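Local coordinates for mandelate racemase / muconate lactonizing enzyme family protein (Agrobacterium tumefaciens, PDB 4DXK) that is an enolase-superfamily protein of the mandelate racemase subgroup, probably a metal-dependent lyase or racemase whose substrate is not established, at residues His46-Ile54 with Arg392-Ile400; Leu72-Glu80 with Thr269-Asp278. All coordinates share one frame; numbering follows the deposited sequence.

Overall arrangement
From the N terminus the chain builds an antiparallel sheet and then helix 38-53, which carries the first half of interaction 1. That contact closes only when the last strand, 390-396, and the C-terminal residues return to the helix, so most of the chain lies inside its loop. Nested within it is interaction 2, where 72-80, leading into helix 79-99, meets 269-278 at the end of barrel strand 264-266. Interactions 1 and 2 do not touch; the centres of interactions 1 and 2 are about 24 Å apart. Interaction 1 fastens the C terminus onto the N-terminal domain, whereas interaction 2 joins that domain to the barrel, close to the metal site.

Interaction 1: His46-Ile54 with Arg392-Ile400; sequences HEYIAPRVI and RRFSDAASI
The imidazole of H46 has the aliphatic part of R393 over one face, CG standing 3.8 Å from the ring centroid in a CH-pi contact, while S395 approaches at the edge. R393, with CG anti to its backbone N (chi1 -176°) and the chain extended from there to NE, runs antiparallel to the H46 side chain, and its guanidinium lies face-on over H46 CB, 20° from the plane of the imidazole. At the ring edge H46 ND1 and S395 OG form a hydrogen bond of 2.7 Å. The other ring nitrogen, NE2, bonds to T8 OG1 of strand 3-11, so both nitrogens are engaged and the rotation of the ring is fixed.

One turn further along the helix the contact becomes apolar. A50 CB presses on S395 CB at 3.5 Å, tighter than usual, and also meets I400 CG2 at 4.0 Å. The C-terminal I400 lies against P51 as well, and its CD1 reaches I54 CB at 4.0 Å. I54 CG2 rests on the backbone of A397.

Strand 390-396 is an outer strand of the antiparallel sheet, pairing with 3-11, and the 46-53 part of the helix runs at 34° to strand residues 392-396. The C-terminal tail thus completes the N-terminal alpha+beta capping domain characteristic of the enolase superfamily.

Interaction 2: Leu72-Glu80 with Thr269-Asp278; sequences LGFRSSGAE and TLGSRWAFRD
The two backbones come closest at S76 and G271, whose CA atoms are 4.4 Å apart, and here they exchange CA-H...O contacts: G271 CA faces S76 O at 3.5 Å, and R75 CA faces G271 O. G271, with no side chain, lets its CA lie directly against S76 O. A water accepts from G271 N and donates weakly to R75 O.

From this junction R75 reaches along helix 272-281. Its chain starts with CG opposite the backbone N (chi1 -169°) and bends at chi2, which brings the guanidinium over A275, whose CB stands 3.9 Å above the centre of one face. D278, one turn further on, receives it at the edge. The grip is side-on and both nitrogens go to a single oxygen: R75 NH2 meets D278 OD2 at 2.7 Å on its anti lone pair, and R75 NE adds a longer bond of 3.2 Å, 31° out of the carboxylate plane. D278 OD2 lies close to the guanidinium plane, and salt bridge and methyl together fix how the group is turned.

S272 OG packs beside R75 CG at 3.8 Å while bonding to G271 O. On the other side of the junction S77 OG donates to T269 O at 2.8 Å, approaching from above the carbonyl plane. The 72-80 loop is itself braced by an ST turn, in which S76 OG accepts from G78 N, just before helix 79-99; S77 OG also accepts from G73 N of a second subunit, and G73 N returns the bond to S77 OG of that subunit.

T269 directly follows the sodium ligand E268, and its side chain is about 7 Å from a sodium ion. The arrangement is consistent with the enolase superfamily, in which the capping domain packs against the C-terminal ends of the barrel strands, where the metal is bound.

Interaction 1: His46-Ile54 with Arg392-Ile400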
# COMPACT_ATOMS: atom_id res chain seq x y z
N HIS A 46 -23.52 -39.99 0.64
CA HIS A 46 -23.28 -41.42 0.52
C HIS A 46 -22.05 -41.78 -0.31
O HIS A 46 -21.37 -42.75 -0.02
CB HIS A 46 -24.53 -42.13 0.00
CG HIS A 46 -25.70 -41.96 0.92
ND1 HIS A 46 -25.82 -42.67 2.10
CD2 HIS A 46 -26.76 -41.12 0.87
CE1 HIS A 46 -26.92 -42.29 2.72
NE2 HIS A 46 -27.51 -41.35 2.00
N GLU A 47 -21.74 -40.98 -1.34
CA GLU A 47 -20.60 -41.26 -2.21
C GLU A 47 -19.27 -40.95 -1.53
O GLU A 47 -18.30 -41.70 -1.67
CB GLU A 47 -20.70 -40.46 -3.53
CG GLU A 47 -19.56 -40.75 -4.54
CD GLU A 47 -19.67 -39.96 -5.86
OE1 GLU A 47 -20.09 -38.79 -5.83
OE2 GLU A 47 -19.32 -40.51 -6.93
N TYR A 48 -19.23 -39.85 -0.78
CA TYR A 48 -17.97 -39.29 -0.27
C TYR A 48 -17.85 -39.35 1.26
O TYR A 48 -16.83 -39.80 1.78
CB TYR A 48 -17.83 -37.84 -0.74
CG TYR A 48 -16.44 -37.27 -0.52
CD1 TYR A 48 -16.09 -36.64 0.67
CD2 TYR A 48 -15.48 -37.38 -1.52
CE1 TYR A 48 -14.81 -36.13 0.86
CE2 TYR A 48 -14.21 -36.88 -1.34
CZ TYR A 48 -13.88 -36.26 -0.16
OH TYR A 48 -12.60 -35.77 -0.00
N ILE A 49 -18.86 -38.88 1.98
CA ILE A 49 -18.76 -38.83 3.43
C ILE A 49 -18.80 -40.24 4.04
O ILE A 49 -17.93 -40.59 4.85
CB ILE A 49 -19.84 -37.94 4.09
CG1 ILE A 49 -19.74 -36.51 3.56
CG2 ILE A 49 -19.68 -37.95 5.60
CD1 ILE A 49 -20.67 -35.53 4.25
N ALA A 50 -19.78 -41.04 3.65
CA ALA A 50 -19.97 -42.36 4.25
C ALA A 50 -18.70 -43.24 4.30
O ALA A 50 -18.35 -43.73 5.37
CB ALA A 50 -21.12 -43.09 3.59
N PRO A 51 -18.01 -43.43 3.16
CA PRO A 51 -16.83 -44.31 3.26
C PRO A 51 -15.73 -43.74 4.15
O PRO A 51 -14.89 -44.51 4.63
CB PRO A 51 -16.35 -44.44 1.81
CG PRO A 51 -16.93 -43.27 1.10
CD PRO A 51 -18.25 -43.00 1.77
N ARG A 52 -15.73 -42.43 4.38
CA ARG A 52 -14.71 -41.80 5.21
C ARG A 52 -15.06 -41.76 6.69
O ARG A 52 -14.18 -41.53 7.52
CB ARG A 52 -14.43 -40.39 4.72
CG ARG A 52 -13.66 -40.38 3.42
CD ARG A 52 -13.60 -39.00 2.79
NE ARG A 52 -12.74 -39.01 1.61
CZ ARG A 52 -13.10 -39.51 0.43
NH1 ARG A 52 -14.30 -40.03 0.26
NH2 ARG A 52 -12.24 -39.48 -0.59
N VAL A 53 -16.33 -41.94 7.04
CA VAL A 53 -16.71 -41.74 8.44
C VAL A 53 -17.33 -42.95 9.15
O VAL A 53 -17.35 -42.98 10.38
CB VAL A 53 -17.64 -40.52 8.63
CG1 VAL A 53 -17.02 -39.28 7.99
CG2 VAL A 53 -19.03 -40.79 8.07
N ILE A 54 -17.83 -43.94 8.42
CA ILE A 54 -18.33 -45.14 9.08
C ILE A 54 -17.17 -45.78 9.84
O ILE A 54 -16.09 -45.99 9.27
CB ILE A 54 -18.92 -46.17 8.09
CG1 ILE A 54 -20.11 -45.57 7.34
CG2 ILE A 54 -19.33 -47.46 8.82
CD1 ILE A 54 -21.27 -45.20 8.22
N ARG A 392 -35.78 -41.98 2.21
CA ARG A 392 -34.59 -42.17 3.03
C ARG A 392 -33.57 -43.01 2.30
O ARG A 392 -33.93 -43.91 1.54
CB ARG A 392 -34.93 -42.86 4.36
CG ARG A 392 -35.97 -42.15 5.20
CD ARG A 392 -36.21 -42.90 6.51
NE ARG A 392 -37.38 -42.40 7.23
CZ ARG A 392 -37.34 -41.60 8.28
NH1 ARG A 392 -36.17 -41.19 8.78
NH2 ARG A 392 -38.46 -41.20 8.86
N ARG A 393 -32.30 -42.73 2.55
CA ARG A 393 -31.22 -43.57 2.04
C ARG A 393 -30.20 -43.78 3.15
O ARG A 393 -29.93 -42.88 3.95
CB ARG A 393 -30.55 -42.93 0.83
CG ARG A 393 -29.49 -43.82 0.22
CD ARG A 393 -28.89 -43.24 -1.04
NE ARG A 393 -27.70 -44.00 -1.42
CZ ARG A 393 -26.81 -43.60 -2.32
NH1 ARG A 393 -26.96 -42.43 -2.93
NH2 ARG A 393 -25.77 -44.37 -2.59
N PHE A 394 -29.63 -44.98 3.19
CA PHE A 394 -28.70 -45.37 4.25
C PHE A 394 -27.36 -45.85 3.70
O PHE A 394 -27.31 -46.50 2.65
CB PHE A 394 -29.30 -46.52 5.06
CG PHE A 394 -30.53 -46.15 5.83
CD1 PHE A 394 -31.79 -46.22 5.24
CD2 PHE A 394 -30.44 -45.76 7.16
CE1 PHE A 394 -32.93 -45.88 5.95
CE2 PHE A 394 -31.57 -45.42 7.88
CZ PHE A 394 -32.82 -45.48 7.27
N SER A 395 -26.29 -45.53 4.42
CA SER A 395 -24.99 -46.17 4.23
C SER A 395 -24.56 -46.79 5.54
O SER A 395 -24.75 -46.21 6.61
CB SER A 395 -23.93 -45.15 3.83
OG SER A 395 -24.10 -44.69 2.50
N ASP A 396 -23.93 -47.96 5.45
CA ASP A 396 -23.34 -48.60 6.62
C ASP A 396 -22.08 -49.36 6.20
O ASP A 396 -21.62 -49.21 5.06
CB ASP A 396 -24.34 -49.52 7.34
CG ASP A 396 -24.93 -50.59 6.43
OD1 ASP A 396 -24.34 -50.91 5.37
OD2 ASP A 396 -25.98 -51.14 6.81
N ALA A 397 -21.53 -50.15 7.11
CA ALA A 397 -20.27 -50.85 6.84
C ALA A 397 -20.37 -51.75 5.61
O ALA A 397 -19.41 -51.90 4.86
CB ALA A 397 -19.83 -51.64 8.06
N ALA A 398 -21.54 -52.33 5.40
CA ALA A 398 -21.75 -53.27 4.30
C ALA A 398 -21.92 -52.59 2.93
O ALA A 398 -21.67 -53.22 1.90
CB ALA A 398 -22.94 -54.17 4.59
N SER A 399 -22.33 -51.33 2.92
CA SER A 399 -22.62 -50.66 1.65
C SER A 399 -21.47 -49.81 1.10
O SER A 399 -21.45 -49.48 -0.09
CB SER A 399 -23.88 -49.80 1.77
OG SER A 399 -23.64 -48.67 2.59
N ILE A 400 -20.52 -49.44 1.96
CA ILE A 400 -19.44 -48.55 1.54
C ILE A 400 -18.34 -49.26 0.76
O ILE A 400 -18.30 -50.49 0.70
CB ILE A 400 -18.82 -47.77 2.71
CG1 ILE A 400 -18.26 -48.73 3.77
CG2 ILE A 400 -19.85 -46.83 3.31
CD1 ILE A 400 -17.48 -48.04 4.87
OXT ILE A 400 -17.49 -48.61 0.16

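Interaction 2: Leu72-Glu80 with Thr269-Asp278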
# COMPACT_ATOMS: atom_id res chain seq x y z
N LEU A 72 -11.06 -30.59 -4.20
CA LEU A 72 -11.84 -29.63 -4.99
C LEU A 72 -13.06 -29.19 -4.20
O LEU A 72 -13.51 -29.90 -3.31
CB LEU A 72 -12.31 -30.27 -6.29
CG LEU A 72 -11.23 -30.82 -7.22
CD1 LEU A 72 -11.86 -31.36 -8.49
CD2 LEU A 72 -10.19 -29.77 -7.56
N GLY A 73 -13.60 -28.02 -4.53
CA GLY A 73 -14.87 -27.59 -3.96
C GLY A 73 -14.80 -26.98 -2.58
O GLY A 73 -15.84 -26.68 -1.98
N PHE A 74 -13.59 -26.76 -2.08
CA PHE A 74 -13.35 -26.14 -0.78
C PHE A 74 -13.57 -24.62 -0.88
O PHE A 74 -13.69 -24.06 -1.97
CB PHE A 74 -11.92 -26.47 -0.34
CG PHE A 74 -10.89 -25.99 -1.31
CD1 PHE A 74 -10.39 -24.70 -1.22
CD2 PHE A 74 -10.47 -26.80 -2.36
CE1 PHE A 74 -9.48 -24.22 -2.14
CE2 PHE A 74 -9.55 -26.32 -3.27
CZ PHE A 74 -9.05 -25.04 -3.17
N ARG A 75 -13.59 -23.95 0.27
CA ARG A 75 -13.75 -22.49 0.35
C ARG A 75 -14.92 -22.05 -0.52
O ARG A 75 -14.82 -21.13 -1.34
CB ARG A 75 -12.45 -21.77 -0.04
CG ARG A 75 -12.44 -20.27 0.27
CD ARG A 75 -11.90 -19.50 -0.91
NE ARG A 75 -11.82 -18.05 -0.71
CZ ARG A 75 -12.74 -17.18 -1.11
NH1 ARG A 75 -13.84 -17.60 -1.73
NH2 ARG A 75 -12.55 -15.88 -0.90
N SER A 76 -16.05 -22.72 -0.33
CA SER A 76 -17.23 -22.46 -1.14
C SER A 76 -18.46 -22.89 -0.39
O SER A 76 -18.39 -23.46 0.70
CB SER A 76 -17.14 -23.22 -2.46
OG SER A 76 -17.61 -24.54 -2.30
N SER A 77 -19.61 -22.61 -0.99
CA SER A 77 -20.91 -23.06 -0.49
C SER A 77 -21.50 -24.13 -1.41
O SER A 77 -22.72 -24.30 -1.47
CB SER A 77 -21.85 -21.87 -0.32
OG SER A 77 -21.86 -21.08 -1.50
N GLY A 78 -20.64 -24.85 -2.12
CA GLY A 78 -21.07 -25.90 -3.04
C GLY A 78 -21.56 -27.16 -2.35
O GLY A 78 -21.59 -27.26 -1.12
N ALA A 79 -21.93 -28.15 -3.16
CA ALA A 79 -22.65 -29.32 -2.66
C ALA A 79 -21.85 -30.08 -1.62
O ALA A 79 -22.40 -30.54 -0.61
CB ALA A 79 -23.06 -30.23 -3.80
N GLU A 80 -20.56 -30.26 -1.88
CA GLU A 80 -19.70 -30.97 -0.95
C GLU A 80 -19.69 -30.28 0.42
O GLU A 80 -19.83 -30.92 1.47
CB GLU A 80 -18.27 -31.08 -1.49
CG GLU A 80 -18.12 -31.88 -2.78
CD GLU A 80 -18.16 -31.07 -4.07
OE1 GLU A 80 -18.71 -29.95 -4.11
OE2 GLU A 80 -17.63 -31.59 -5.07
N THR A 269 -23.30 -16.67 1.44
CA THR A 269 -22.81 -17.42 0.28
C THR A 269 -21.35 -17.85 0.37
O THR A 269 -20.90 -18.61 -0.49
CB THR A 269 -23.01 -16.66 -1.06
OG1 THR A 269 -22.11 -15.54 -1.14
CG2 THR A 269 -24.45 -16.16 -1.20
N LEU A 270 -20.62 -17.37 1.38
CA LEU A 270 -19.20 -17.67 1.54
C LEU A 270 -18.99 -18.88 2.44
O LEU A 270 -19.71 -19.06 3.43
CB LEU A 270 -18.46 -16.47 2.15
CG LEU A 270 -18.32 -15.26 1.23
CD1 LEU A 270 -17.77 -14.07 2.01
CD2 LEU A 270 -17.43 -15.55 0.02
N GLY A 271 -17.99 -19.69 2.12
CA GLY A 271 -17.69 -20.87 2.91
C GLY A 271 -16.28 -20.95 3.44
O GLY A 271 -15.32 -20.62 2.74
N SER A 272 -16.19 -21.41 4.69
CA SER A 272 -14.94 -21.70 5.42
C SER A 272 -14.33 -20.43 6.00
O SER A 272 -14.52 -19.31 5.50
CB SER A 272 -13.89 -22.43 4.56
OG SER A 272 -13.08 -21.52 3.83
N ARG A 273 -13.54 -20.60 7.04
CA ARG A 273 -12.94 -19.43 7.64
C ARG A 273 -11.98 -18.71 6.70
O ARG A 273 -11.73 -17.52 6.88
CB ARG A 273 -12.29 -19.78 8.97
CG ARG A 273 -10.93 -20.33 8.86
CD ARG A 273 -10.55 -20.93 10.22
NE ARG A 273 -11.00 -22.32 10.29
CZ ARG A 273 -10.36 -23.26 10.96
NH1 ARG A 273 -9.31 -22.96 11.71
NH2 ARG A 273 -10.80 -24.50 10.89
N TRP A 274 -11.47 -19.41 5.68
CA TRP A 274 -10.55 -18.80 4.73
C TRP A 274 -11.25 -17.75 3.86
O TRP A 274 -10.66 -16.71 3.54
CB TRP A 274 -9.83 -19.88 3.91
CG TRP A 274 -8.87 -20.64 4.79
CD1 TRP A 274 -7.56 -20.36 5.00
CD2 TRP A 274 -9.18 -21.76 5.63
NE1 TRP A 274 -7.03 -21.23 5.92
CE2 TRP A 274 -8.01 -22.10 6.33
CE3 TRP A 274 -10.34 -22.52 5.87
CZ2 TRP A 274 -7.95 -23.16 7.24
CZ3 TRP A 274 -10.28 -23.57 6.78
CH2 TRP A 274 -9.09 -23.88 7.44
N ALA A 275 -12.50 -18.00 3.49
CA ALA A 275 -13.26 -16.98 2.77
C ALA A 275 -13.49 -15.75 3.64
O ALA A 275 -13.47 -14.62 3.15
CB ALA A 275 -14.59 -17.53 2.27
N PHE A 276 -13.70 -15.98 4.93
CA PHE A 276 -13.93 -14.87 5.85
C PHE A 276 -12.65 -14.12 6.19
O PHE A 276 -12.69 -12.91 6.38
CB PHE A 276 -14.74 -15.34 7.07
CG PHE A 276 -16.17 -15.60 6.72
CD1 PHE A 276 -17.10 -14.59 6.77
CD2 PHE A 276 -16.57 -16.85 6.25
CE1 PHE A 276 -18.42 -14.81 6.39
CE2 PHE A 276 -17.89 -17.08 5.87
CZ PHE A 276 -18.82 -16.06 5.94
N ARG A 277 -11.52 -14.81 6.21
CA ARG A 277 -10.24 -14.10 6.24
C ARG A 277 -10.13 -13.16 5.05
O ARG A 277 -9.78 -11.98 5.19
CB ARG A 277 -9.06 -15.08 6.24
CG ARG A 277 -7.73 -14.43 5.84
CD ARG A 277 -6.57 -15.42 5.91
NE ARG A 277 -5.40 -14.88 5.21
CZ ARG A 277 -4.41 -15.61 4.70
NH1 ARG A 277 -4.39 -16.92 4.83
NH2 ARG A 277 -3.43 -15.01 4.05
N ASP A 278 -10.43 -13.67 3.86
CA ASP A 278 -10.36 -12.85 2.66
C ASP A 278 -11.29 -11.64 2.78
O ASP A 278 -10.92 -10.52 2.41
CB ASP A 278 -10.76 -13.68 1.42
CG ASP A 278 -9.72 -14.74 1.04
OD1 ASP A 278 -8.61 -14.77 1.60
OD2 ASP A 278 -10.05 -15.54 0.14
O HOH W 1 -16.60 -19.05 -0.28